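Long-range contact in [Ribosomal protein bS18]-alanine N-acetyltransferase (Escherichia coli O157:H7, PDB 5ISV), which probably transfers an acetyl group from acetyl-CoA to the N-terminal alanine of ribosomal protein bS18: residues 9-19 / 28-36. Sequence-based numbering, arbitrary orientation.
Sequences TTDLPAAYHIE and SEKTFASNQ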
ATOM      1  N   THR A   9     -15.650  -1.642   6.437  1.00 31.03           N
ATOM      2  CA  THR A   9     -16.517  -0.749   5.662  1.00 32.64           C
ATOM      3  C   THR A   9     -16.899   0.572   6.383  1.00 34.11           C
ATOM      4  O   THR A   9     -16.914   1.656   5.777  1.00 34.21           O
ATOM      5  CB  THR A   9     -17.802  -1.509   5.245  1.00 37.71           C
ATOM      6  OG1 THR A   9     -17.423  -2.604   4.406  1.00 42.49           O
ATOM      7  CG2 THR A   9     -18.778  -0.612   4.493  1.00 40.13           C
ATOM      8  N   THR A  10     -17.207   0.477   7.667  1.00 35.44           N
ATOM      9  CA  THR A  10     -17.559   1.658   8.469  1.00 39.40           C
ATOM     10  C   THR A  10     -16.367   2.574   8.770  1.00 33.80           C
ATOM     11  O   THR A  10     -16.554   3.680   9.283  1.00 37.11           O
ATOM     12  CB  THR A  10     -18.190   1.251   9.801  1.00 42.70           C
ATOM     13  OG1 THR A  10     -17.343   0.282  10.427  1.00 38.28           O
ATOM     14  CG2 THR A  10     -19.583   0.648   9.573  1.00 46.92           C
ATOM     15  N   ASP A  11     -15.157   2.110   8.433  1.00 30.46           N
ATOM     16  CA  ASP A  11     -13.947   2.917   8.485  1.00 30.63           C
ATOM     17  C   ASP A  11     -13.650   3.672   7.187  1.00 28.93           C
ATOM     18  O   ASP A  11     -12.798   4.559   7.175  1.00 29.08           O
ATOM     19  CB  ASP A  11     -12.733   2.064   8.865  1.00 29.43           C
ATOM     20  CG  ASP A  11     -12.892   1.376  10.205  1.00 31.63           C
ATOM     21  OD1 ASP A  11     -13.298   2.031  11.209  1.00 35.85           O
ATOM     22  OD2 ASP A  11     -12.601   0.163  10.273  1.00 33.66           O
ATOM     23  N   LEU A  12     -14.387   3.354   6.112  1.00 29.77           N
ATOM     24  CA  LEU A  12     -14.081   3.966   4.817  1.00 28.36           C
ATOM     25  C   LEU A  12     -14.317   5.496   4.813  1.00 28.99           C
ATOM     26  O   LEU A  12     -13.520   6.211   4.259  1.00 32.17           O
ATOM     27  CB  LEU A  12     -14.753   3.236   3.634  1.00 29.10           C
ATOM     28  CG  LEU A  12     -14.251   1.803   3.392  1.00 30.95           C
ATOM     29  CD1 LEU A  12     -15.108   1.170   2.311  1.00 32.87           C
ATOM     30  CD2 LEU A  12     -12.777   1.771   2.974  1.00 32.62           C
ATOM     31  N   PRO A  13     -15.338   6.017   5.519  1.00 31.73           N
ATOM     32  CA  PRO A  13     -15.431   7.493   5.551  1.00 32.48           C
ATOM     33  C   PRO A  13     -14.184   8.184   6.178  1.00 29.78           C
ATOM     34  O   PRO A  13     -13.721   9.210   5.677  1.00 29.07           O
ATOM     35  CB  PRO A  13     -16.698   7.746   6.378  1.00 34.85           C
ATOM     36  CG  PRO A  13     -17.473   6.497   6.265  1.00 37.17           C
ATOM     37  CD  PRO A  13     -16.487   5.385   6.198  1.00 34.14           C
ATOM     38  N   ALA A  14     -13.653   7.628   7.263  1.00 27.42           N
ATOM     39  CA  ALA A  14     -12.433   8.151   7.817  1.00 24.79           C
ATOM     40  C   ALA A  14     -11.261   8.025   6.835  1.00 22.51           C
ATOM     41  O   ALA A  14     -10.449   8.962   6.725  1.00 23.01           O
ATOM     42  CB  ALA A  14     -12.106   7.502   9.174  1.00 25.96           C
ATOM     43  N   ALA A  15     -11.193   6.924   6.071  1.00 22.52           N
ATOM     44  CA  ALA A  15     -10.095   6.779   5.115  1.00 21.32           C
ATOM     45  C   ALA A  15     -10.236   7.810   4.005  1.00 20.67           C
ATOM     46  O   ALA A  15      -9.236   8.404   3.594  1.00 21.92           O
ATOM     47  CB  ALA A  15      -9.981   5.366   4.580  1.00 22.57           C
ATOM     48  N   TYR A  16     -11.466   7.992   3.492  1.00 22.61           N
ATOM     49  CA  TYR A  16     -11.737   9.034   2.483  1.00 24.35           C
ATOM     50  C   TYR A  16     -11.313  10.452   2.915  1.00 24.15           C
ATOM     51  O   TYR A  16     -10.741  11.215   2.153  1.00 26.00           O
ATOM     52  CB  TYR A  16     -13.238   9.003   2.071  1.00 26.54           C
ATOM     53  CG  TYR A  16     -13.635  10.104   1.119  1.00 30.27           C
ATOM     54  CD1 TYR A  16     -13.458   9.934  -0.231  1.00 33.01           C
ATOM     55  CD2 TYR A  16     -14.176  11.333   1.567  1.00 32.37           C
ATOM     56  CE1 TYR A  16     -13.809  10.916  -1.139  1.00 34.69           C
ATOM     57  CE2 TYR A  16     -14.526  12.342   0.663  1.00 35.37           C
ATOM     58  CZ  TYR A  16     -14.337  12.127  -0.706  1.00 34.34           C
ATOM     59  OH  TYR A  16     -14.678  13.095  -1.635  1.00 34.84           O
ATOM     60  N   HIS A  17     -11.591  10.791   4.181  1.00 24.38           N
ATOM     61  CA  HIS A  17     -11.199  12.075   4.754  1.00 25.45           C
ATOM     62  C   HIS A  17      -9.653  12.260   4.713  1.00 23.17           C
ATOM     63  O   HIS A  17      -9.153  13.313   4.344  1.00 24.45           O
ATOM     64  CB  HIS A  17     -11.797  12.166   6.192  1.00 27.00           C
ATOM     65  CG  HIS A  17     -11.454  13.422   6.953  1.00 29.70           C
ATOM     66  ND1 HIS A  17     -12.037  14.641   6.689  1.00 31.50           N
ATOM     67  CD2 HIS A  17     -10.572  13.639   7.960  1.00 34.68           C
ATOM     68  CE1 HIS A  17     -11.571  15.546   7.533  1.00 33.14           C
ATOM     69  NE2 HIS A  17     -10.664  14.967   8.302  1.00 33.55           N
ATOM     70  N   ILE A  18      -8.913  11.211   5.047  1.00 22.55           N
ATOM     71  CA  ILE A  18      -7.441  11.231   4.915  1.00 21.98           C
ATOM     72  C   ILE A  18      -6.995  11.436   3.462  1.00 23.49           C
ATOM     73  O   ILE A  18      -6.146  12.254   3.166  1.00 23.83           O
ATOM     74  CB  ILE A  18      -6.829   9.955   5.523  1.00 21.32           C
ATOM     75  CG1 ILE A  18      -7.022   9.978   7.054  1.00 21.97           C
ATOM     76  CG2 ILE A  18      -5.355   9.815   5.178  1.00 20.80           C
ATOM     77  CD1 ILE A  18      -6.597   8.746   7.787  1.00 22.63           C
ATOM     78  N   GLU A  19      -7.622  10.685   2.579  1.00 22.04           N
ATOM     79  CA  GLU A  19      -7.289  10.779   1.159  1.00 23.10           C
ATOM     80  C   GLU A  19      -7.428  12.241   0.610  1.00 23.92           C
ATOM     81  O   GLU A  19      -6.539  12.699  -0.135  1.00 25.92           O
ATOM     82  CB  GLU A  19      -8.185   9.804   0.416  1.00 22.89           C
ATOM     83  CG  GLU A  19      -8.013   9.801  -1.099  1.00 23.48           C
ATOM     84  CD  GLU A  19      -6.812   9.012  -1.570  1.00 25.87           C
ATOM     85  OE1 GLU A  19      -6.180   8.325  -0.768  1.00 25.47           O
ATOM     86  OE2 GLU A  19      -6.486   9.085  -2.775  1.00 31.83           O
ATOM     87  N   SER A  28     -12.100   8.917  -5.433  1.00 28.75           N
ATOM     88  CA  SER A  28     -13.522   9.185  -5.162  1.00 29.02           C
ATOM     89  C   SER A  28     -14.104   8.185  -4.180  1.00 25.53           C
ATOM     90  O   SER A  28     -13.516   7.136  -3.946  1.00 25.57           O
ATOM     91  CB  SER A  28     -14.326   9.114  -6.434  1.00 27.78           C
ATOM     92  OG  SER A  28     -14.480   7.756  -6.825  1.00 29.49           O
ATOM     93  N   GLU A  29     -15.270   8.515  -3.612  1.00 25.18           N
ATOM     94  CA  GLU A  29     -15.901   7.644  -2.630  1.00 25.94           C
ATOM     95  C   GLU A  29     -16.267   6.320  -3.250  1.00 23.13           C
ATOM     96  O   GLU A  29     -16.121   5.275  -2.607  1.00 24.58           O
ATOM     97  CB  GLU A  29     -17.192   8.261  -2.048  1.00 29.26           C
ATOM     98  CG  GLU A  29     -17.000   9.191  -0.902  1.00 34.76           C
ATOM     99  CD  GLU A  29     -18.318   9.777  -0.381  1.00 42.54           C
ATOM    100  OE1 GLU A  29     -19.441   9.291  -0.717  1.00 46.65           O
ATOM    101  OE2 GLU A  29     -18.227  10.739   0.399  1.00 48.86           O
ATOM    102  N   LYS A  30     -16.703   6.354  -4.524  1.00 25.45           N
ATOM    103  CA  LYS A  30     -17.040   5.148  -5.268  1.00 29.43           C
ATOM    104  C   LYS A  30     -15.819   4.267  -5.497  1.00 24.26           C
ATOM    105  O   LYS A  30     -15.932   3.030  -5.426  1.00 28.23           O
ATOM    106  CB  LYS A  30     -17.691   5.518  -6.599  1.00 36.29           C
ATOM    107  CG  LYS A  30     -19.164   5.867  -6.488  1.00 43.42           C
ATOM    108  CD  LYS A  30     -19.926   5.518  -7.775  1.00 49.78           C
ATOM    109  CE  LYS A  30     -19.415   6.278  -9.000  1.00 57.12           C
ATOM    110  NZ  LYS A  30     -19.663   5.571 -10.298  1.00 69.28           N
ATOM    111  N   THR A  31     -14.654   4.861  -5.732  1.00 26.04           N
ATOM    112  CA  THR A  31     -13.415   4.054  -5.834  1.00 27.24           C
ATOM    113  C   THR A  31     -13.096   3.340  -4.532  1.00 22.90           C
ATOM    114  O   THR A  31     -12.765   2.158  -4.518  1.00 22.48           O
ATOM    115  CB  THR A  31     -12.162   4.871  -6.238  1.00 28.12           C
ATOM    116  OG1 THR A  31     -12.392   5.461  -7.511  1.00 31.33           O
ATOM    117  CG2 THR A  31     -10.952   3.969  -6.401  1.00 28.39           C
ATOM    118  N   PHE A  32     -13.213   4.068  -3.403  1.00 22.24           N
ATOM    119  CA  PHE A  32     -13.022   3.385  -2.122  1.00 21.83           C
ATOM    120  C   PHE A  32     -13.963   2.232  -1.891  1.00 23.56           C
ATOM    121  O   PHE A  32     -13.548   1.173  -1.465  1.00 25.48           O
ATOM    122  CB  PHE A  32     -13.165   4.331  -0.920  1.00 22.97           C
ATOM    123  CG  PHE A  32     -11.879   5.024  -0.479  1.00 21.56           C
ATOM    124  CD1 PHE A  32     -10.900   4.379   0.246  1.00 24.63           C
ATOM    125  CD2 PHE A  32     -11.681   6.335  -0.838  1.00 25.36           C
ATOM    126  CE1 PHE A  32      -9.753   5.050   0.662  1.00 22.24           C
ATOM    127  CE2 PHE A  32     -10.559   7.028  -0.414  1.00 22.46           C
ATOM    128  CZ  PHE A  32      -9.574   6.353   0.298  1.00 23.14           C
ATOM    129  N   ALA A  33     -15.251   2.454  -2.120  1.00 26.79           N
ATOM    130  CA  ALA A  33     -16.246   1.374  -2.033  1.00 29.61           C
ATOM    131  C   ALA A  33     -15.980   0.173  -2.963  1.00 29.00           C
ATOM    132  O   ALA A  33     -16.394  -0.963  -2.694  1.00 35.21           O
ATOM    133  CB  ALA A  33     -17.616   1.932  -2.363  1.00 30.84           C
ATOM    134  N   SER A  34     -15.357   0.433  -4.077  1.00 26.81           N
ATOM    135  CA  SER A  34     -15.032  -0.624  -5.048  1.00 29.66           C
ATOM    136  C   SER A  34     -13.870  -1.494  -4.554  1.00 27.66           C
ATOM    137  O   SER A  34     -13.800  -2.687  -4.837  1.00 31.65           O
ATOM    138  CB  SER A  34     -14.673   0.001  -6.385  1.00 30.72           C
ATOM    139  OG  SER A  34     -15.819   0.601  -6.984  1.00 35.15           O
ATOM    140  N   ASN A  35     -12.960  -0.899  -3.791  1.00 24.10           N
ATOM    141  CA  ASN A  35     -11.727  -1.558  -3.384  1.00 21.75           C
ATOM    142  C   ASN A  35     -11.841  -2.162  -1.956  1.00 21.18           C
ATOM    143  O   ASN A  35     -11.038  -1.838  -1.045  1.00 21.71           O
ATOM    144  CB  ASN A  35     -10.554  -0.573  -3.522  1.00 19.64           C
ATOM    145  CG  ASN A  35      -9.969  -0.512  -4.932  1.00 19.74           C
ATOM    146  OD1 ASN A  35      -9.189  -1.384  -5.377  1.00 24.79           O
ATOM    147  ND2 ASN A  35     -10.373   0.524  -5.675  1.00 21.05           N
ATOM    148  N   GLN A  36     -12.822  -3.047  -1.788  0.50 25.57           N
ATOM    149  CA  GLN A  36     -13.022  -3.786  -0.550  0.50 26.31           C
ATOM    150  C   GLN A  36     -13.649  -5.155  -0.818  0.50 27.00           C
ATOM    151  O   GLN A  36     -14.027  -5.489  -1.963  0.50 27.48           O
ATOM    152  CB  GLN A  36     -13.892  -2.979   0.423  0.50 27.49           C
ATOM    153  CG  GLN A  36     -15.368  -3.000   0.095  0.50 29.16           C
ATOM    154  CD  GLN A  36     -16.168  -2.138   1.054  0.50 31.57           C
ATOM    155  OE1 GLN A  36     -16.136  -2.344   2.267  0.50 33.24           O
ATOM    156  NE2 GLN A  36     -16.900  -1.174   0.514  0.50 33.77           N
TER
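L12 lies across from F32 with CA atoms 7.0 Å apart, where the 12-19 part of helix 12-22 and helix 29-34, the first two helices of the GNAT fold, come within 10.4 Å between their axes. Their directions differ by 131°, roughly antiparallel but strongly splayed. F32 joins them as a knob in the hole formed by L12, A15, Y16 and E19; a large flat phenyl suits this buried place, and the small A15 admits it, with CB 3.9 Å from F32 CE1. E19 CB meets the ring edge in its plane, 3.7 Å from F32 CZ, while the backbone N of Y16 lies over one face. F54 of strand 50-60 and W27 of the preceding loop both meet F32 edge-to-face, and the first ties the helix pair to the sheet. The E19 chain bends at chi2 (80°): its CB and CG pack against the CE2-CZ end of the phenyl, while the buried carboxylate is satisfied by N68 through OE1 and by W27 N and H23 through OE2. Toward the surface, Y16 has CG anti to its backbone N (chi1 176°), laying the phenol ring beside E29. E29 suits this margin because its aliphatic CG makes a CH-pi contact over that ring, 3.8 Å from the centroid, while its OE2 comes 4.0 Å from Y16 CE2. S28 N-caps the second helix, its OG accepting from T31 N at 3.1 Å.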